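Local coordinates for protein telomerase reverse transcriptase (Takifugu rubripes, PDB 4LMO) that serves as the catalytic subunit of telomerase, extending chromosome ends by copying an RNA template, and is represented here by its RNA-binding domain, at residues A[104-117]-A[234-248]. Numbering follows the deposited sequence.
Sequences AGQAELSSFLPQHC and RFYRQEVWAKLQDLA
F112 drops as a knob into a hole on helix 238-251 walled by V240, K243, L244 and L247. K243 CG stands over one face of its ring, 4.1 Å from the centroid and almost on the normal; the S111 hydroxyl OG sits over the opposite face. L247 CD1 reaches F112 CE2 at 3.8 Å, and L244 CD2 packs on F112 CB. One turn earlier, L109 swings CG anti to its backbone N (chi1 -168°), which carries CD1 over the helix backbone, 3.5 Å from L244 O, and against the CB atoms of L247 and A248.

From the type I turn F112-Q115 onward, aromatic and polar contacts take over. Y236 OH donates to L113 O, 2.6 Å away, in the carbonyl plane on a lone pair. The tyrosine ring is sandwiched: H116 CB covers the centre of one face and L244 CD1 lies over the other, nearer the rim. H116 in turn carries R234 on its imidazole, the guanidinium stacked flat with the planes 11° apart and R234 CD above the ring centre; the chain, extended from CG to NE, brings CG and CD over the ring and NE and CZ near H116 NE2.

In this telomerase RNA-binding domain the 221-224/234-237 hairpin leads into the last helix of the chain, and residues 104-117, from more than a hundred residues earlier, pack along strand 234-237 and that helix.

C117 N donates to F235 O at 2.6 Å, nearly straight at hydrogen (168°). A water accepts from R237 N and donates to Q115 O, bridging the loop to the helix N-cap residue. Further out, C117 is tied by disulfide to C96, whose carbonyl O also accepts from R237 NH1, while a salt bridge with weak hydrogen bonds joins the same guanidinium to E239.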
loop_
_atom_site.group_PDB
_atom_site.type_symbol
_atom_site.label_atom_id
_atom_site.label_comp_id
_atom_site.label_asym_id
_atom_site.label_seq_id
_atom_site.Cartn_x
_atom_site.Cartn_y
_atom_site.Cartn_z
ATOM N N ALA A 104 -0.504 14.088 25.726
ATOM C CA ALA A 104 0.230 13.265 26.698
ATOM C C ALA A 104 0.484 13.957 28.038
ATOM O O ALA A 104 0.202 13.390 29.096
ATOM C CB ALA A 104 1.541 12.775 26.094
ATOM N N GLY A 105 1.003 15.182 27.978
ATOM C CA GLY A 105 1.293 15.969 29.172
ATOM C C GLY A 105 2.448 15.380 29.954
ATOM O O GLY A 105 3.604 15.755 29.746
ATOM N N GLN A 106 2.126 14.448 30.851
ATOM C CA GLN A 106 3.121 13.758 31.675
ATOM C C GLN A 106 2.726 12.302 31.944
ATOM O O GLN A 106 2.735 11.847 33.091
ATOM C CB GLN A 106 3.337 14.503 32.999
ATOM C CG GLN A 106 4.291 15.686 32.916
ATOM C CD GLN A 106 4.393 16.454 34.220
ATOM O OE1 GLN A 106 3.418 16.579 34.965
ATOM N NE2 GLN A 106 5.578 16.982 34.501
ATOM N N ALA A 107 2.382 11.578 30.882
ATOM C CA ALA A 107 2.009 10.169 30.995
ATOM C C ALA A 107 3.241 9.260 31.030
ATOM O O ALA A 107 4.293 9.601 30.481
ATOM C CB ALA A 107 1.074 9.773 29.863
ATOM N N GLU A 108 3.102 8.109 31.685
ATOM C CA GLU A 108 4.193 7.140 31.811
ATOM C C GLU A 108 4.245 6.175 30.624
ATOM O O GLU A 108 3.294 6.088 29.845
ATOM C CB GLU A 108 4.077 6.370 33.131
ATOM C CG GLU A 108 4.472 7.180 34.361
ATOM C CD GLU A 108 4.219 6.451 35.674
ATOM O OE1 GLU A 108 3.839 5.259 35.653
ATOM O OE2 GLU A 108 4.403 7.076 36.740
ATOM N N LEU A 109 5.364 5.460 30.494
ATOM C CA LEU A 109 5.585 4.518 29.394
ATOM C C LEU A 109 4.523 3.418 29.333
ATOM O O LEU A 109 4.052 3.060 28.250
ATOM C CB LEU A 109 6.978 3.887 29.503
ATOM C CG LEU A 109 7.488 3.099 28.290
ATOM C CD1 LEU A 109 8.340 3.988 27.397
ATOM C CD2 LEU A 109 8.289 1.887 28.738
ATOM N N SER A 110 4.153 2.894 30.501
ATOM C CA SER A 110 3.179 1.805 30.610
ATOM C C SER A 110 1.766 2.207 30.168
ATOM O O SER A 110 0.935 1.344 29.880
ATOM C CB SER A 110 3.157 1.245 32.037
ATOM O OG SER A 110 2.990 2.279 32.992
ATOM N N SER A 111 1.509 3.513 30.118
ATOM C CA SER A 111 0.237 4.050 29.637
ATOM C C SER A 111 0.006 3.747 28.152
ATOM O O SER A 111 -1.130 3.529 27.726
ATOM C CB SER A 111 0.175 5.561 29.892
ATOM O OG SER A 111 -0.967 6.152 29.292
ATOM N N PHE A 112 1.089 3.722 27.378
ATOM C CA PHE A 112 1.003 3.585 25.923
ATOM C C PHE A 112 1.256 2.168 25.408
ATOM O O PHE A 112 0.912 1.854 24.270
ATOM C CB PHE A 112 1.939 4.583 25.235
ATOM C CG PHE A 112 1.666 6.015 25.594
ATOM C CD1 PHE A 112 0.660 6.730 24.952
ATOM C CD2 PHE A 112 2.413 6.652 26.579
ATOM C CE1 PHE A 112 0.402 8.052 25.286
ATOM C CE2 PHE A 112 2.162 7.973 26.917
ATOM C CZ PHE A 112 1.155 8.673 26.270
ATOM N N LEU A 113 1.849 1.317 26.244
ATOM C CA LEU A 113 2.126 -0.074 25.865
ATOM C C LEU A 113 0.888 -0.870 25.410
ATOM O O LEU A 113 0.973 -1.620 24.437
ATOM C CB LEU A 113 2.885 -0.818 26.975
ATOM C CG LEU A 113 4.322 -0.382 27.299
ATOM C CD1 LEU A 113 4.808 -1.057 28.571
ATOM C CD2 LEU A 113 5.283 -0.667 26.153
ATOM N N PRO A 114 -0.266 -0.708 26.097
ATOM C CA PRO A 114 -1.465 -1.418 25.632
ATOM C C PRO A 114 -2.098 -0.822 24.371
ATOM O O PRO A 114 -2.977 -1.450 23.776
ATOM C CB PRO A 114 -2.445 -1.271 26.807
ATOM C CG PRO A 114 -1.627 -0.812 27.966
ATOM C CD PRO A 114 -0.528 0.001 27.363
ATOM N N GLN A 115 -1.663 0.373 23.971
ATOM C CA GLN A 115 -2.275 1.071 22.840
ATOM C C GLN A 115 -1.706 0.628 21.490
ATOM O O GLN A 115 -1.042 1.402 20.793
ATOM C CB GLN A 115 -2.169 2.590 23.007
ATOM C CG GLN A 115 -3.186 3.362 22.180
ATOM C CD GLN A 115 -2.886 4.844 22.098
ATOM O OE1 GLN A 115 -2.583 5.492 23.103
ATOM N NE2 GLN A 115 -2.979 5.392 20.895
ATOM N N HIS A 116 -1.974 -0.623 21.134
ATOM C CA HIS A 116 -1.589 -1.164 19.833
ATOM C C HIS A 116 -2.808 -1.586 19.054
ATOM O O HIS A 116 -3.894 -1.723 19.617
ATOM C CB HIS A 116 -0.608 -2.324 19.997
ATOM C CG HIS A 116 -1.083 -3.404 20.940
ATOM N ND1 HIS A 116 -1.619 -4.557 20.508
ATOM C CD2 HIS A 116 -1.087 -3.465 22.330
ATOM C CE1 HIS A 116 -1.948 -5.322 21.564
ATOM N NE2 HIS A 116 -1.624 -4.651 22.679
ATOM N N CYS A 117 -2.640 -1.782 17.751
ATOM C CA CYS A 117 -3.742 -2.175 16.877
ATOM C C CYS A 117 -3.665 -3.650 16.509
ATOM O O CYS A 117 -2.641 -4.120 16.012
ATOM C CB CYS A 117 -3.744 -1.326 15.605
ATOM S SG CYS A 117 -3.766 0.456 15.907
ATOM N N ARG A 234 2.785 -7.247 17.599
ATOM C CA ARG A 234 1.964 -6.079 17.912
ATOM C C ARG A 234 2.203 -4.947 16.913
ATOM O O ARG A 234 3.348 -4.580 16.649
ATOM C CB ARG A 234 2.250 -5.581 19.333
ATOM C CG ARG A 234 1.691 -6.460 20.443
ATOM C CD ARG A 234 2.018 -5.881 21.810
ATOM N NE ARG A 234 1.385 -6.627 22.899
ATOM C CZ ARG A 234 1.457 -6.292 24.186
ATOM N NH1 ARG A 234 2.131 -5.215 24.569
ATOM N NH2 ARG A 234 0.847 -7.037 25.097
ATOM N N PHE A 235 1.119 -4.401 16.365
ATOM C CA PHE A 235 1.185 -3.236 15.484
ATOM C C PHE A 235 0.872 -1.960 16.255
ATOM O O PHE A 235 -0.239 -1.796 16.754
ATOM C CB PHE A 235 0.173 -3.355 14.342
ATOM C CG PHE A 235 0.467 -4.455 13.369
ATOM C CD1 PHE A 235 -0.183 -5.678 13.470
ATOM C CD2 PHE A 235 1.373 -4.260 12.330
ATOM C CE1 PHE A 235 0.073 -6.695 12.564
ATOM C CE2 PHE A 235 1.635 -5.273 11.422
ATOM C CZ PHE A 235 0.984 -6.491 11.539
ATOM N N TYR A 236 1.841 -1.055 16.343
ATOM C CA TYR A 236 1.596 0.261 16.923
ATOM C C TYR A 236 1.473 1.307 15.823
ATOM O O TYR A 236 2.290 1.336 14.904
ATOM C CB TYR A 236 2.729 0.662 17.875
ATOM C CG TYR A 236 2.757 -0.089 19.186
ATOM C CD1 TYR A 236 2.114 0.413 20.317
ATOM C CD2 TYR A 236 3.443 -1.299 19.300
ATOM C CE1 TYR A 236 2.145 -0.275 21.522
ATOM C CE2 TYR A 236 3.479 -1.993 20.498
ATOM C CZ TYR A 236 2.831 -1.478 21.604
ATOM O OH TYR A 236 2.873 -2.173 22.790
ATOM N N ARG A 237 0.456 2.159 15.916
ATOM C CA ARG A 237 0.411 3.381 15.112
ATOM C C ARG A 237 1.753 4.077 15.310
ATOM O O ARG A 237 2.214 4.216 16.450
ATOM C CB ARG A 237 -0.717 4.300 15.577
ATOM C CG ARG A 237 -2.131 3.807 15.293
ATOM C CD ARG A 237 -2.652 4.283 13.945
ATOM N NE ARG A 237 -2.523 5.730 13.778
ATOM C CZ ARG A 237 -3.497 6.614 13.977
ATOM N NH1 ARG A 237 -4.707 6.220 14.351
ATOM N NH2 ARG A 237 -3.256 7.905 13.792
ATOM N N GLN A 238 2.385 4.500 14.219
ATOM C CA GLN A 238 3.754 5.022 14.294
ATOM C C GLN A 238 3.891 6.208 15.260
ATOM O O GLN A 238 4.963 6.425 15.824
ATOM C CB GLN A 238 4.321 5.344 12.899
ATOM C CG GLN A 238 4.527 6.821 12.586
ATOM C CD GLN A 238 3.371 7.439 11.832
ATOM O OE1 GLN A 238 2.646 6.751 11.110
ATOM N NE2 GLN A 238 3.197 8.747 11.985
ATOM N N GLU A 239 2.800 6.949 15.453
ATOM C CA GLU A 239 2.756 8.058 16.409
ATOM C C GLU A 239 2.932 7.563 17.844
ATOM O O GLU A 239 3.667 8.168 18.627
ATOM C CB GLU A 239 1.443 8.842 16.295
ATOM C CG GLU A 239 1.216 9.536 14.959
ATOM C CD GLU A 239 0.460 8.679 13.958
ATOM O OE1 GLU A 239 0.494 7.430 14.072
ATOM O OE2 GLU A 239 -0.173 9.259 13.049
ATOM N N VAL A 240 2.255 6.464 18.176
ATOM C CA VAL A 240 2.363 5.857 19.504
ATOM C C VAL A 240 3.747 5.231 19.679
ATOM O O VAL A 240 4.315 5.261 20.775
ATOM C CB VAL A 240 1.274 4.791 19.763
ATOM C CG1 VAL A 240 1.136 4.526 21.255
ATOM C CG2 VAL A 240 -0.065 5.225 19.192
ATOM N N TRP A 241 4.285 4.677 18.594
ATOM C CA TRP A 241 5.629 4.103 18.614
ATOM C C TRP A 241 6.681 5.161 18.817
ATOM O O TRP A 241 7.621 4.964 19.586
ATOM C CB TRP A 241 5.911 3.294 17.354
ATOM C CG TRP A 241 7.227 2.560 17.443
ATOM C CD1 TRP A 241 8.421 2.870 16.799
ATOM C CD2 TRP A 241 7.532 1.382 18.265
ATOM N NE1 TRP A 241 9.407 1.981 17.142
ATOM C CE2 TRP A 241 8.943 1.066 18.021
ATOM C CE3 TRP A 241 6.802 0.583 19.141
ATOM C CZ2 TRP A 241 9.573 -0.008 18.635
ATOM C CZ3 TRP A 241 7.451 -0.496 19.757
ATOM C CH2 TRP A 241 8.802 -0.784 19.506
ATOM N N ALA A 242 6.524 6.294 18.135
ATOM C CA ALA A 242 7.413 7.442 18.315
ATOM C C ALA A 242 7.384 7.975 19.753
ATOM O O ALA A 242 8.406 8.426 20.269
ATOM C CB ALA A 242 7.070 8.544 17.324
ATOM N N LYS A 243 6.214 7.911 20.390
ATOM C CA LYS A 243 6.058 8.284 21.800
ATOM C C LYS A 243 6.759 7.289 22.735
ATOM O O LYS A 243 7.414 7.695 23.697
ATOM C CB LYS A 243 4.573 8.402 22.167
ATOM C CG LYS A 243 4.293 9.013 23.538
ATOM C CD LYS A 243 3.802 10.455 23.458
ATOM C CE LYS A 243 4.938 11.464 23.342
ATOM N NZ LYS A 243 4.463 12.860 23.564
ATOM N N LEU A 244 6.617 5.995 22.450
ATOM C CA LEU A 244 7.264 4.949 23.252
ATOM C C LEU A 244 8.788 5.039 23.200
ATOM O O LEU A 244 9.453 4.894 24.226
ATOM C CB LEU A 244 6.805 3.551 22.820
ATOM C CG LEU A 244 5.404 3.069 23.213
ATOM C CD1 LEU A 244 5.043 1.816 22.431
ATOM C CD2 LEU A 244 5.284 2.818 24.712
ATOM N N GLN A 245 9.330 5.280 22.007
ATOM C CA GLN A 245 10.771 5.453 21.826
ATOM C C GLN A 245 11.292 6.662 22.597
ATOM O O GLN A 245 12.339 6.589 23.241
ATOM C CB GLN A 245 11.119 5.587 20.338
ATOM C CG GLN A 245 10.991 4.294 19.547
ATOM C CD GLN A 245 11.943 3.217 20.033
ATOM O OE1 GLN A 245 13.157 3.414 20.065
ATOM N NE2 GLN A 245 11.394 2.072 20.413
ATOM N N ASP A 246 10.546 7.761 22.530
ATOM C CA ASP A 246 10.903 9.005 23.204
ATOM C C ASP A 246 10.978 8.855 24.726
ATOM O O ASP A 246 11.971 9.245 25.340
ATOM C CB ASP A 246 9.917 10.115 22.828
ATOM C CG ASP A 246 10.299 11.462 23.414
ATOM O OD1 ASP A 246 11.483 11.852 23.298
ATOM O OD2 ASP A 246 9.413 12.132 23.987
ATOM N N LEU A 247 9.928 8.286 25.320
ATOM C CA LEU A 247 9.843 8.120 26.773
ATOM C C LEU A 247 10.814 7.066 27.303
ATOM O O LEU A 247 11.267 7.153 28.446
ATOM C CB LEU A 247 8.413 7.769 27.196
ATOM C CG LEU A 247 7.280 8.771 26.946
ATOM C CD1 LEU A 247 5.938 8.060 27.002
ATOM C CD2 LEU A 247 7.314 9.924 27.939
ATOM N N ALA A 248 11.124 6.075 26.471
ATOM C CA ALA A 248 12.087 5.034 26.830
ATOM C C ALA A 248 13.520 5.566 26.841
ATOM O O ALA A 248 14.348 5.113 27.634
ATOM C CB ALA A 248 11.968 3.847 25.885
HETATM O O HOH W 1 -1.446 1.872 17.933
#